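Local coordinates for protein oxaloacetate acetyl hydrolase (Cryphonectria parasitica, PDB 3M0K) that is an oxaloacetate acetylhydrolase of the phosphoenolpyruvate phosphomutase family, with a TIM-barrel fold and an oxalate ion bound, at residues K47-T52 against F87-I92. Numbering follows the deposited sequence.
With OXL (oxalate ion), chain B.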
ATOM      1  N   LYS A  47     -15.641 -24.620   0.271  1.00 19.56           N
ATOM      2  CA  LYS A  47     -14.392 -25.345   0.458  1.00 20.31           C
ATOM      3  C   LYS A  47     -13.228 -24.662  -0.244  1.00 17.55           C
ATOM      4  O   LYS A  47     -12.071 -24.997  -0.019  1.00 14.30           O
ATOM      5  CB  LYS A  47     -14.539 -26.780  -0.048  1.00 31.11           C
ATOM      6  CG  LYS A  47     -15.507 -27.613   0.773  1.00 36.32           C
ATOM      7  CD  LYS A  47     -15.495 -29.062   0.328  1.00 50.52           C
ATOM      8  CE  LYS A  47     -14.168 -29.734   0.660  1.00 54.38           C
ATOM      9  NZ  LYS A  47     -14.220 -31.202   0.405  1.00 54.19           N
ATOM     10  N   SER A  48     -13.550 -23.701  -1.100  1.00 15.79           N
ATOM     11  CA  SER A  48     -12.537 -22.944  -1.809  1.00 13.17           C
ATOM     12  C   SER A  48     -13.180 -21.661  -2.283  1.00 12.31           C
ATOM     13  O   SER A  48     -14.383 -21.630  -2.559  1.00 13.12           O
ATOM     14  CB  SER A  48     -12.001 -23.722  -3.007  1.00 18.25           C
ATOM     15  OG  SER A  48     -10.956 -22.989  -3.644  1.00 22.61           O
ATOM     16  N   LEU A  49     -12.379 -20.608  -2.357  1.00  9.80           N
ATOM     17  CA  LEU A  49     -12.849 -19.289  -2.768  1.00  8.55           C
ATOM     18  C   LEU A  49     -12.111 -18.861  -4.023  1.00 10.37           C
ATOM     19  O   LEU A  49     -11.013 -19.339  -4.301  1.00  9.67           O
ATOM     20  CB  LEU A  49     -12.595 -18.257  -1.665  1.00 14.26           C
ATOM     21  CG  LEU A  49     -13.653 -18.097  -0.557  1.00 19.81           C
ATOM     22  CD1 LEU A  49     -13.915 -19.395   0.150  1.00 24.33           C
ATOM     23  CD2 LEU A  49     -13.183 -17.048   0.435  1.00 19.59           C
ATOM     24  N   TYR A  50     -12.720 -17.955  -4.774  1.00  9.14           N
ATOM     25  CA  TYR A  50     -12.083 -17.388  -5.939  1.00  9.93           C
ATOM     26  C   TYR A  50     -12.038 -15.872  -5.820  1.00 13.61           C
ATOM     27  O   TYR A  50     -13.050 -15.238  -5.542  1.00 13.06           O
ATOM     28  CB  TYR A  50     -12.843 -17.791  -7.201  1.00 10.55           C
ATOM     29  CG  TYR A  50     -12.392 -17.002  -8.407  1.00  9.33           C
ATOM     30  CD1 TYR A  50     -11.092 -17.108  -8.880  1.00 10.35           C
ATOM     31  CD2 TYR A  50     -13.257 -16.139  -9.064  1.00 13.23           C
ATOM     32  CE1 TYR A  50     -10.664 -16.382  -9.974  1.00 10.94           C
ATOM     33  CE2 TYR A  50     -12.831 -15.411 -10.161  1.00 13.77           C
ATOM     34  CZ  TYR A  50     -11.537 -15.537 -10.608  1.00 11.63           C
ATOM     35  OH  TYR A  50     -11.137 -14.819 -11.698  1.00 13.21           O
ATOM     36  N   MET A  51     -10.864 -15.281  -6.014  1.00  9.46           N
ATOM     37  CA  MET A  51     -10.794 -13.824  -6.000  1.00  5.31           C
ATOM     38  C   MET A  51     -10.835 -13.301  -7.415  1.00  6.97           C
ATOM     39  O   MET A  51      -9.895 -13.504  -8.177  1.00  9.32           O
ATOM     40  CB  MET A  51      -9.526 -13.311  -5.313  1.00  7.38           C
ATOM     41  CG  MET A  51      -9.529 -11.787  -5.155  1.00  5.54           C
ATOM     42  SD  MET A  51      -7.950 -11.124  -4.589  1.00 10.87           S
ATOM     43  CE  MET A  51      -7.162 -10.863  -6.184  1.00 10.31           C
ATOM     44  N   THR A  52     -11.933 -12.631  -7.760  1.00 10.28           N
ATOM     45  CA  THR A  52     -12.102 -12.027  -9.066  1.00  7.89           C
ATOM     46  C   THR A  52     -11.250 -10.773  -9.241  1.00 11.37           C
ATOM     47  O   THR A  52     -11.166  -9.925  -8.339  1.00  9.88           O
ATOM     48  CB  THR A  52     -13.591 -11.656  -9.296  1.00  9.79           C
ATOM     49  OG1 THR A  52     -13.700 -10.727 -10.375  1.00 16.04           O
ATOM     50  CG2 THR A  52     -14.186 -11.006  -8.070  1.00 11.94           C
ATOM     51  N   PHE A  87      -6.273 -21.148   8.818  1.00 11.73           N
ATOM     52  CA  PHE A  87      -6.633 -22.547   8.622  1.00 15.71           C
ATOM     53  C   PHE A  87      -7.846 -22.673   7.712  1.00 22.34           C
ATOM     54  O   PHE A  87      -8.478 -23.718   7.658  1.00 23.71           O
ATOM     55  CB  PHE A  87      -6.907 -23.223   9.966  1.00 23.23           C
ATOM     56  CG  PHE A  87      -5.781 -23.086  10.948  1.00 30.72           C
ATOM     57  CD1 PHE A  87      -4.740 -23.997  10.959  1.00 33.64           C
ATOM     58  CD2 PHE A  87      -5.763 -22.043  11.860  1.00 30.78           C
ATOM     59  CE1 PHE A  87      -3.698 -23.870  11.862  1.00 35.90           C
ATOM     60  CE2 PHE A  87      -4.726 -21.912  12.764  1.00 26.58           C
ATOM     61  CZ  PHE A  87      -3.693 -22.826  12.764  1.00 32.11           C
ATOM     62  N   GLY A  88      -8.150 -21.606   6.984  1.00 21.45           N
ATOM     63  CA  GLY A  88      -9.349 -21.562   6.173  1.00 23.07           C
ATOM     64  C   GLY A  88      -9.228 -22.165   4.790  1.00 16.45           C
ATOM     65  O   GLY A  88      -8.234 -22.814   4.467  1.00 15.80           O
ATOM     66  N   PRO A  89     -10.253 -21.945   3.956  1.00 17.85           N
ATOM     67  CA  PRO A  89     -10.336 -22.551   2.625  1.00 15.20           C
ATOM     68  C   PRO A  89      -9.297 -21.964   1.678  1.00 18.20           C
ATOM     69  O   PRO A  89      -8.936 -20.786   1.807  1.00 13.09           O
ATOM     70  CB  PRO A  89     -11.748 -22.162   2.172  1.00 14.12           C
ATOM     71  CG  PRO A  89     -12.004 -20.878   2.886  1.00 21.94           C
ATOM     72  CD  PRO A  89     -11.466 -21.166   4.258  1.00 24.14           C
ATOM     73  N   PRO A  90      -8.805 -22.780   0.731  1.00 12.63           N
ATOM     74  CA  PRO A  90      -7.846 -22.261  -0.243  1.00  9.12           C
ATOM     75  C   PRO A  90      -8.441 -21.159  -1.108  1.00  9.23           C
ATOM     76  O   PRO A  90      -9.658 -21.132  -1.342  1.00 13.44           O
ATOM     77  CB  PRO A  90      -7.545 -23.489  -1.123  1.00 11.12           C
ATOM     78  CG  PRO A  90      -8.657 -24.433  -0.846  1.00 16.62           C
ATOM     79  CD  PRO A  90      -8.965 -24.237   0.597  1.00 15.41           C
ATOM     80  N   LEU A  91      -7.581 -20.277  -1.598  1.00  7.94           N
ATOM     81  CA  LEU A  91      -7.992 -19.184  -2.469  1.00  9.01           C
ATOM     82  C   LEU A  91      -7.346 -19.329  -3.826  1.00  7.61           C
ATOM     83  O   LEU A  91      -6.121 -19.367  -3.937  1.00  9.34           O
ATOM     84  CB  LEU A  91      -7.558 -17.842  -1.887  1.00  6.70           C
ATOM     85  CG  LEU A  91      -7.874 -16.612  -2.740  1.00  9.65           C
ATOM     86  CD1 LEU A  91      -9.370 -16.356  -2.762  1.00  7.96           C
ATOM     87  CD2 LEU A  91      -7.139 -15.408  -2.168  1.00 10.45           C
ATOM     88  N   ILE A  92      -8.175 -19.406  -4.851  1.00  7.98           N
ATOM     89  CA  ILE A  92      -7.703 -19.254  -6.219  1.00 10.38           C
ATOM     90  C   ILE A  92      -7.878 -17.791  -6.589  1.00 12.00           C
ATOM     91  O   ILE A  92      -8.964 -17.230  -6.428  1.00 13.69           O
ATOM     92  CB  ILE A  92      -8.539 -20.106  -7.190  1.00  8.41           C
ATOM     93  CG1 ILE A  92      -8.293 -21.597  -6.959  1.00 12.26           C
ATOM     94  CG2 ILE A  92      -8.231 -19.738  -8.632  1.00 12.37           C
ATOM     95  CD1 ILE A  92      -9.256 -22.510  -7.755  1.00 12.55           C
TER
HETATM   96  C1  OXL B 501     -12.625 -12.143 -13.145  0.67 14.81           C
HETATM   97  C2  OXL B 501     -12.296 -13.303 -14.078  0.67 19.03           C
HETATM   98  O1  OXL B 501     -11.919 -11.196 -13.102  0.67 11.42           O
HETATM   99  O2  OXL B 501     -11.339 -13.246 -14.765  0.67 17.69           O
HETATM  100  O3  OXL B 501     -13.771 -12.204 -12.354  0.67 14.83           O
HETATM  101  O4  OXL B 501     -13.128 -14.427 -14.122  0.67 21.56           O
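Leu49 and Ile92 meet where two neighbouring parallel strands pair: Ile92 N donates to Leu49 O, and the bonds Leu49 N to Pro90 O (3.0 Å) and Met51 N to Ile92 O (2.8 Å) extend the pairing on either side. Pro90 O accepts twice, nearly straight on from Leu49 N and, at 3.2 Å, from Ser48 OG, which stands above the carbonyl plane. A chi1 of -177° turns the Ser48 hydroxyl away from its own backbone N and over the Pro90 carbonyl. On the sheet face of Leu49 and Leu91, methyl CD1 of Leu91 lies 3.9 Å from Leu49 CB and also reaches Met51 CB, while Leu49 CD1 rests on Pro89 CG at 3.7 Å. On the other face Tyr50 crosses Ile92 at about a right angle, its CD1 3.9 Å from Ile92 CG2. The far end of the tyrosine borders the oxalate while its hydroxyl is hydrogen-bonded to His121; Thr52 OG1 also meets the ligand, at oxalate O3, in a doubtfully short contact. Strand 49-51 lies between strands 27-32 and 91-94 in the parallel barrel sheet and ends beside the ligand site, with helix 35-43 packed on Leu49 and Pro89 and helix 71-82 on Met51 and Leu91.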